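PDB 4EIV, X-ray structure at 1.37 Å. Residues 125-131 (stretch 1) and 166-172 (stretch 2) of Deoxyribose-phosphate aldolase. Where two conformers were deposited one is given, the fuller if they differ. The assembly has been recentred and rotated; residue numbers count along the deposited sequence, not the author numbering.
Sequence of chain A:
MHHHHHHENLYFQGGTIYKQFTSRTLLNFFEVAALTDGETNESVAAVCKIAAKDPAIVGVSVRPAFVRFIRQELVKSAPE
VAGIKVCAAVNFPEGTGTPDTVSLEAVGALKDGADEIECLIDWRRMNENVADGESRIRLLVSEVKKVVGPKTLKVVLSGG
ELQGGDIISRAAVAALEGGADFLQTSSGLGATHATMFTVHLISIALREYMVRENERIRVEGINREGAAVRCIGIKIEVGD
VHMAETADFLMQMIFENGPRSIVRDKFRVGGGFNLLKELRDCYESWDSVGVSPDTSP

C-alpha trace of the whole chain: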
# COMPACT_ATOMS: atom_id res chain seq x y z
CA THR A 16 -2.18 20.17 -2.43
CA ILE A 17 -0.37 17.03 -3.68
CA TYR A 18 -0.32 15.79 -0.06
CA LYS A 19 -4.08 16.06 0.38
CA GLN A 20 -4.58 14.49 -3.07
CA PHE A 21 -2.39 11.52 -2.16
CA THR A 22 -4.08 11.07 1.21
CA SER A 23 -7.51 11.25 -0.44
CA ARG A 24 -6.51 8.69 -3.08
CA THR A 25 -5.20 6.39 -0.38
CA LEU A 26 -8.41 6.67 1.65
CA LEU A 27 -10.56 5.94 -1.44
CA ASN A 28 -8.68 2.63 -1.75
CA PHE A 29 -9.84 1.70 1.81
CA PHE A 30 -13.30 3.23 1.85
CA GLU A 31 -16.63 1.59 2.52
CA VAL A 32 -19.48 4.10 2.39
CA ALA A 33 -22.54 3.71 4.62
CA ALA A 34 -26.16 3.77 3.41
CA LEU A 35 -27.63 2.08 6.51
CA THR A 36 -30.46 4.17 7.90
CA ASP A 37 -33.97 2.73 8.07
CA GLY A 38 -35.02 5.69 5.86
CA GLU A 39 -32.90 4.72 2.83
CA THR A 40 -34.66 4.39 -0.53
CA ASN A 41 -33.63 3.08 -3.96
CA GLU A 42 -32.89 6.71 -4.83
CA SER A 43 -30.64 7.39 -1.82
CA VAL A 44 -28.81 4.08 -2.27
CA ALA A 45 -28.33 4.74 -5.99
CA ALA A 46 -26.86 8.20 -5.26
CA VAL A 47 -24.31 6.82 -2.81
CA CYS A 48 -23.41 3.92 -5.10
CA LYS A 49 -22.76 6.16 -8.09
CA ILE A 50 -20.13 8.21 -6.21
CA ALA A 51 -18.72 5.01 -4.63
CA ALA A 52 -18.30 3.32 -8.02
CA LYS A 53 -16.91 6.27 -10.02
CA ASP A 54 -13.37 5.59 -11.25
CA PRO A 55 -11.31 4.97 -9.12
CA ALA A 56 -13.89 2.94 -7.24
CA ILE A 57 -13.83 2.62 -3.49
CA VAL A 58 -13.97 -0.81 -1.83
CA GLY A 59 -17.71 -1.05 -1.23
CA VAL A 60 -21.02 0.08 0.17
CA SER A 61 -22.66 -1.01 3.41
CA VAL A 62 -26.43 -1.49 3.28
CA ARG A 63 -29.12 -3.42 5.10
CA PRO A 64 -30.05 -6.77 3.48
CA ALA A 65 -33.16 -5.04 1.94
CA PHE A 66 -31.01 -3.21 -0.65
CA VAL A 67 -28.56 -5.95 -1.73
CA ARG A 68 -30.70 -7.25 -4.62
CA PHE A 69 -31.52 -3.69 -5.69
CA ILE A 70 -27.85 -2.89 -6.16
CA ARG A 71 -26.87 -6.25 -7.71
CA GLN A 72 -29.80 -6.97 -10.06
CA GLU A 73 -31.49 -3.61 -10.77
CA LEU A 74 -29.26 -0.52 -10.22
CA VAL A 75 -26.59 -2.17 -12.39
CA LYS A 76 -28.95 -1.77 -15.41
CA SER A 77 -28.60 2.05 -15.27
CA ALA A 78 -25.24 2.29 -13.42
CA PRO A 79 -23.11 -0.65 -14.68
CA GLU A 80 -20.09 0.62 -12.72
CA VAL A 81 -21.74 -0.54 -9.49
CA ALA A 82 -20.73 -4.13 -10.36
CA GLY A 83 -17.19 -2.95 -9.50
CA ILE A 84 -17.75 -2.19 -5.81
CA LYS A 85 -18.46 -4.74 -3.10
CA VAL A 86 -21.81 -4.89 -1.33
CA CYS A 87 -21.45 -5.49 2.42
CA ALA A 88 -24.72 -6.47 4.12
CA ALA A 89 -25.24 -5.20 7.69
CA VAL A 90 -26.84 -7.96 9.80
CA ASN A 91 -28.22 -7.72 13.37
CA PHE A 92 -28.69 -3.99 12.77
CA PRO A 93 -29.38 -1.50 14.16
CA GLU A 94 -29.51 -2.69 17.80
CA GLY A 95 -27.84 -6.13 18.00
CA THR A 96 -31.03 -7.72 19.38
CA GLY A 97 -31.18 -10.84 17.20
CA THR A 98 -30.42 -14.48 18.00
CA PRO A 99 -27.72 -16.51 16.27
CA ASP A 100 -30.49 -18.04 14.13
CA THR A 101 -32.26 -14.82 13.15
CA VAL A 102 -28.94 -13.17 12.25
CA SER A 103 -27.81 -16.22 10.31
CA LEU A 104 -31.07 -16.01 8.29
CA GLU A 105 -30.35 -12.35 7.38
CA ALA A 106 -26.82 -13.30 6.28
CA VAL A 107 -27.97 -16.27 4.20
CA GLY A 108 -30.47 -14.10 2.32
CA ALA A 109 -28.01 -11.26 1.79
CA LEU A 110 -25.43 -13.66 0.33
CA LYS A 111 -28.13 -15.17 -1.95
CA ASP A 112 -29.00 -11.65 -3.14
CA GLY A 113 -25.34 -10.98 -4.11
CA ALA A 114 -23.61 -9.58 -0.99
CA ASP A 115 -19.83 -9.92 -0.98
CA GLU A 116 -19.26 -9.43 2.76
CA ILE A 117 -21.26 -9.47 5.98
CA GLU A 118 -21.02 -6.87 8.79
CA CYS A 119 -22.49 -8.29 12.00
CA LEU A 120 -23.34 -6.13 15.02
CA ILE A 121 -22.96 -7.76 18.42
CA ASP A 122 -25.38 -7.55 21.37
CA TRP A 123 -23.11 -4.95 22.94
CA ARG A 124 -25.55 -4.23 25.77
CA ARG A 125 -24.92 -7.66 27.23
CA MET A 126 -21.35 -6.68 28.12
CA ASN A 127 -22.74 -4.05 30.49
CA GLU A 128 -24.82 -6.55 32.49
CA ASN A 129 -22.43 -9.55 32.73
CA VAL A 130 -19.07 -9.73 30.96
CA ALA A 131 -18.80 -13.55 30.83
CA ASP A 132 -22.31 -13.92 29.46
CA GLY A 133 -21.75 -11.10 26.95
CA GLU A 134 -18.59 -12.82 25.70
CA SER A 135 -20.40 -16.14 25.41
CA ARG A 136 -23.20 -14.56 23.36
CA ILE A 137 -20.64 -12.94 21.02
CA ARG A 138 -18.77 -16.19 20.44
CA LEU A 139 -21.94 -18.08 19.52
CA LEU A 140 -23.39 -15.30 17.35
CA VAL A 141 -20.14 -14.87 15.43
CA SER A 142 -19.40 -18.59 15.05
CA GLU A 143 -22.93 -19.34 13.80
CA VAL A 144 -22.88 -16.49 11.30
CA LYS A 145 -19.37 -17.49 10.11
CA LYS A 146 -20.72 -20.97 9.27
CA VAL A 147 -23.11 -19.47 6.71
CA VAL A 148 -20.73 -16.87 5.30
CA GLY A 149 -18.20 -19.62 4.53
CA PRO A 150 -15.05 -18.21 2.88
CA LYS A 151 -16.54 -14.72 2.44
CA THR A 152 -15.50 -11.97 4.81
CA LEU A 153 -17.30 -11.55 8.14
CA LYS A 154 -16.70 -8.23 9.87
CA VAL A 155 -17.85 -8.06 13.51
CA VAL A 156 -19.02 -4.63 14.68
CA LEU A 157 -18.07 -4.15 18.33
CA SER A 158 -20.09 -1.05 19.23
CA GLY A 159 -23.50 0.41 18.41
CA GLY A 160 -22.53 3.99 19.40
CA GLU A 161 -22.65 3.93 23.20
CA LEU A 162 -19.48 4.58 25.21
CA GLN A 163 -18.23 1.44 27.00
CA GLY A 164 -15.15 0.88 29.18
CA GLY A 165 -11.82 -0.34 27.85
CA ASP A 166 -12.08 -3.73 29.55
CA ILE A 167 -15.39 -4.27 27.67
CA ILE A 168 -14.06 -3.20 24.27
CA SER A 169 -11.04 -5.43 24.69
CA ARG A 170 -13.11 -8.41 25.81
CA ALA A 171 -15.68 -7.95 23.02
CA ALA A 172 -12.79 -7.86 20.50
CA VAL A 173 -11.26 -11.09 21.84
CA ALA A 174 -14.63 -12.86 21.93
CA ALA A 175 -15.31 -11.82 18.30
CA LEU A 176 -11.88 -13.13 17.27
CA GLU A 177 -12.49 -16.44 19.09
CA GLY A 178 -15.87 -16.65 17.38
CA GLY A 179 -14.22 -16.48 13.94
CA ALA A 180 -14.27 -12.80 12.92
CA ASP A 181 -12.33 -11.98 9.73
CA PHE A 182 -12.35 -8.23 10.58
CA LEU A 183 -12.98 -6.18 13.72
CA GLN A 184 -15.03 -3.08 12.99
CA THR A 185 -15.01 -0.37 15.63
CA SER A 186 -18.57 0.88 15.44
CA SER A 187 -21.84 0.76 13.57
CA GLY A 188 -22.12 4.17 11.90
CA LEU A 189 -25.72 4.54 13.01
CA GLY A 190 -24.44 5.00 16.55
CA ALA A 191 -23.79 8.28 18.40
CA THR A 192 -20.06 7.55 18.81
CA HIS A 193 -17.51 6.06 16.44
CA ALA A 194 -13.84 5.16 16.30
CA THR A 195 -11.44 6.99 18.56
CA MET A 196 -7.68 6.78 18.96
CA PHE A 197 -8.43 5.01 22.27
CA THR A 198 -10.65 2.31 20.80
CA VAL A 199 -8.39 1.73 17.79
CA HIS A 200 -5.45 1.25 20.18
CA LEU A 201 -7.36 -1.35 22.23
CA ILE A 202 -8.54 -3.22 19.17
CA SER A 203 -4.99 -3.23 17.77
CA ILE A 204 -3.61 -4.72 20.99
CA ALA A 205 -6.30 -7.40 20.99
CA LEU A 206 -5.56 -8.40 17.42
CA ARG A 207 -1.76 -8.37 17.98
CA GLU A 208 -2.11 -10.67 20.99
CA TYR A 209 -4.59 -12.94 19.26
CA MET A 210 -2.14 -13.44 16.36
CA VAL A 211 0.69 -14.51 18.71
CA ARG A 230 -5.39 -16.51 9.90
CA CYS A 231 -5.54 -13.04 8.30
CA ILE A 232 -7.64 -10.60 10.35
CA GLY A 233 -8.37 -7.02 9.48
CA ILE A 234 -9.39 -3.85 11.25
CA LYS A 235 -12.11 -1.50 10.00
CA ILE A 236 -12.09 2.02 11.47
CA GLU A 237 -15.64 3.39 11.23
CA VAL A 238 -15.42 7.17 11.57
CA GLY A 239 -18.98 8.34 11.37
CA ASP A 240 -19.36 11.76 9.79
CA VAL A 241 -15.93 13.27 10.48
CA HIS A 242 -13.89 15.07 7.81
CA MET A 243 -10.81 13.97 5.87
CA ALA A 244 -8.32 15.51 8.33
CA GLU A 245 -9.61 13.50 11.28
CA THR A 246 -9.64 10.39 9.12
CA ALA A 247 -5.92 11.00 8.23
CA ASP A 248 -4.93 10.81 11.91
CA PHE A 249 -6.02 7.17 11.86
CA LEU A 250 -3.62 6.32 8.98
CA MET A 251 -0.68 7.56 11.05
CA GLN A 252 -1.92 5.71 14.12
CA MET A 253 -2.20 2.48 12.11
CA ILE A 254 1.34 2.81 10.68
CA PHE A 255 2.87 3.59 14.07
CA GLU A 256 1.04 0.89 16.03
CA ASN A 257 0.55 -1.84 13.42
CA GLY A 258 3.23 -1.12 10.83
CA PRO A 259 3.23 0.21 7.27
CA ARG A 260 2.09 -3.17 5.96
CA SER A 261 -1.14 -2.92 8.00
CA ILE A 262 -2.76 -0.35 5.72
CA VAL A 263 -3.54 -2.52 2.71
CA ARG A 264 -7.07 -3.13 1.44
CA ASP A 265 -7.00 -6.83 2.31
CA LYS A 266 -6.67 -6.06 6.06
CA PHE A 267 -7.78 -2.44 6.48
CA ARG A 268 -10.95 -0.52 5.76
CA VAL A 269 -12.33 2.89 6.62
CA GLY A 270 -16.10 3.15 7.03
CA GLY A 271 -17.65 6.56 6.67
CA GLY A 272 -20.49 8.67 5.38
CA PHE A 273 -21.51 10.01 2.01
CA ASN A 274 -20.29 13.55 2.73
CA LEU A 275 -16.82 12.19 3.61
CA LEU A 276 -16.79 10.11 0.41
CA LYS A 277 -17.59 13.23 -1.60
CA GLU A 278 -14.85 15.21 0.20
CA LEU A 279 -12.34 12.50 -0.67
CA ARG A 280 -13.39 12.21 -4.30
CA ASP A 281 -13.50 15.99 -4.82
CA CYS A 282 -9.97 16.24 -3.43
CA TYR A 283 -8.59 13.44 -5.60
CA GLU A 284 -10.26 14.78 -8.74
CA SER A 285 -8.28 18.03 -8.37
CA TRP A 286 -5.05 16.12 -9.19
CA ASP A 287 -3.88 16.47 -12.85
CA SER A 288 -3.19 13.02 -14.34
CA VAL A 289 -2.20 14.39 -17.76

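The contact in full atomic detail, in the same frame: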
# COMPACT_ATOMS: atom_id res chain seq x y z
N ARG A 125 -25.14 -6.56 26.32
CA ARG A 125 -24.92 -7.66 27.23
C ARG A 125 -23.63 -7.55 28.03
O ARG A 125 -23.55 -8.00 29.17
CB ARG A 125 -24.94 -8.97 26.46
CG ARG A 125 -26.25 -9.28 25.75
CD ARG A 125 -27.35 -9.64 26.72
NE ARG A 125 -28.59 -9.93 26.00
CZ ARG A 125 -29.66 -10.45 26.58
NH1 ARG A 125 -30.76 -10.70 25.88
NH2 ARG A 125 -29.63 -10.74 27.87
N MET A 126 -22.63 -6.91 27.44
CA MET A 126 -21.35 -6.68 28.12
C MET A 126 -21.49 -5.79 29.35
O MET A 126 -20.70 -5.89 30.30
CB MET A 126 -20.35 -6.05 27.15
CG MET A 126 -20.04 -6.89 25.92
SD MET A 126 -19.26 -8.48 26.26
CE MET A 126 -17.69 -7.86 26.82
N ASN A 127 -22.49 -4.92 29.35
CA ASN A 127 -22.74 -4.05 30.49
C ASN A 127 -23.38 -4.79 31.67
O ASN A 127 -23.20 -4.38 32.82
CB ASN A 127 -23.68 -2.90 30.10
CG ASN A 127 -23.11 -1.99 29.03
OD1 ASN A 127 -21.90 -1.80 28.91
ND2 ASN A 127 -24.02 -1.38 28.24
N GLU A 128 -24.15 -5.84 31.40
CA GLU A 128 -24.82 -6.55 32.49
C GLU A 128 -23.98 -7.70 33.08
O GLU A 128 -23.97 -7.88 34.30
CB GLU A 128 -26.23 -7.03 32.10
CG GLU A 128 -26.32 -8.19 31.13
CD GLU A 128 -27.75 -8.74 30.99
OE1 GLU A 128 -28.63 -8.33 31.78
OE2 GLU A 128 -27.98 -9.59 30.10
N ASN A 129 -23.29 -8.46 32.24
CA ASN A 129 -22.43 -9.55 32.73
C ASN A 129 -21.40 -9.83 31.64
O ASN A 129 -21.77 -10.20 30.52
CB ASN A 129 -23.24 -10.79 33.11
CG ASN A 129 -22.38 -11.91 33.68
OD1 ASN A 129 -21.55 -12.49 32.96
ND2 ASN A 129 -22.56 -12.22 34.97
N VAL A 130 -20.13 -9.60 31.96
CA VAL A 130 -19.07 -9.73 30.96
C VAL A 130 -18.93 -11.14 30.40
O VAL A 130 -18.87 -11.29 29.18
CB VAL A 130 -17.72 -9.17 31.48
CG1 VAL A 130 -16.62 -9.45 30.51
CG2 VAL A 130 -17.84 -7.66 31.75
N ALA A 131 -18.91 -12.15 31.27
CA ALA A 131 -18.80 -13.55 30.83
C ALA A 131 -19.93 -13.95 29.90
O ALA A 131 -19.70 -14.57 28.85
CB ALA A 131 -18.73 -14.49 32.02
N ASP A 166 -12.06 -2.29 29.29
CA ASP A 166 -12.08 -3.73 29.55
C ASP A 166 -13.13 -4.40 28.66
O ASP A 166 -12.89 -5.49 28.15
CB ASP A 166 -12.38 -4.03 31.03
CG ASP A 166 -12.41 -5.54 31.34
OD1 ASP A 166 -11.38 -6.23 31.14
OD2 ASP A 166 -13.46 -6.03 31.84
N ILE A 167 -14.29 -3.75 28.50
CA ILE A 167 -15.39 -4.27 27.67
C ILE A 167 -15.02 -4.33 26.20
O ILE A 167 -15.21 -5.34 25.56
CB ILE A 167 -16.70 -3.47 27.85
CG1 ILE A 167 -17.31 -3.79 29.21
CG2 ILE A 167 -17.71 -3.75 26.74
CD1 ILE A 167 -18.58 -3.01 29.50
N ILE A 168 -14.46 -3.25 25.67
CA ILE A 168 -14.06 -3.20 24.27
C ILE A 168 -13.05 -4.30 24.00
O ILE A 168 -13.16 -5.06 23.02
CB ILE A 168 -13.42 -1.84 23.93
CG1 ILE A 168 -14.42 -0.70 24.17
CG2 ILE A 168 -12.91 -1.84 22.49
CD1 ILE A 168 -13.82 0.69 24.13
N SER A 169 -12.06 -4.41 24.87
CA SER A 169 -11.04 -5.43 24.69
C SER A 169 -11.64 -6.82 24.73
O SER A 169 -11.31 -7.66 23.90
CB SER A 169 -9.95 -5.29 25.76
OG SER A 169 -9.30 -4.03 25.65
N ARG A 170 -12.51 -7.08 25.71
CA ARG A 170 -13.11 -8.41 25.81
C ARG A 170 -14.06 -8.73 24.65
O ARG A 170 -14.13 -9.87 24.20
CB ARG A 170 -13.83 -8.59 27.14
CG ARG A 170 -12.85 -8.68 28.29
CD ARG A 170 -13.55 -8.78 29.61
NE ARG A 170 -12.59 -9.06 30.68
CZ ARG A 170 -12.24 -10.28 31.10
NH1 ARG A 170 -12.79 -11.38 30.57
NH2 ARG A 170 -11.34 -10.40 32.07
N ALA A 171 -14.79 -7.74 24.17
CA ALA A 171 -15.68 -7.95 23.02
C ALA A 171 -14.83 -8.30 21.78
O ALA A 171 -15.17 -9.21 21.03
CB ALA A 171 -16.51 -6.71 22.76
N ALA A 172 -13.71 -7.59 21.60
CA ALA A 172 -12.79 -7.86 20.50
C ALA A 172 -12.28 -9.30 20.54
O ALA A 172 -12.32 -10.00 19.54
CB ALA A 172 -11.63 -6.86 20.54

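Stretch 2 (166-172) is helical throughout, held by backbone bonds such as Arg 170 N to Asp 166 O (2.9 Å) and Ala 171 N to Ile 167 O (2.8 Å). Stretch 1 is less regular: a weakly bonded helical segment, in which Arg 125 O accepts from both Glu 128 N (3.2 Å) and Asn 129 N (3.1 Å), gives way at Asn 129 to a new helix that starts at Val 130. Asn 129 is the N-cap of that helix, its side chain capping a backbone nitrogen just past the stretch. The backbones come nearest at Met 126 and Ile 167, whose CA atoms lie 6.4 Å apart. No hydrogen bond crosses between the stretches, so van der Waals packing joins them, burying 287 Å² in total.

Met 126 is the centre of the contact. Its CA-to-CB bond points toward stretch 2, and its CB meets Ile 167 CG2 at 3.5 Å. With all three chi angles in the m well, the side chain folds so that CE reaches Arg 170 CB (3.9 Å) and, more loosely, Ala 171 CB (4.4 Å); the small alanine adds a further apolar surface for the methyl. Ile 167 starts sideways, but its m,t rotamer brings CD1 to 3.6 Å from Asn 127 OD1, a nonpolar approach to an oxygen that is hydrogen-bonded elsewhere in the structure.

Val 130 extends the contact: its CG1 packs against Arg 170 CD at 3.3 Å and lies obliquely beside the guanidinium. Arg 170 NE donates to Asp 166 OD1 at 3.1 Å in a salt bridge spanning one helical turn, and NH1 is hydrogen-bonded elsewhere in the structure. A second salt bridge, Arg 125 NH2 to Glu 128 OE2 (3.0 Å), lies within stretch 1, and neither residue touches stretch 2.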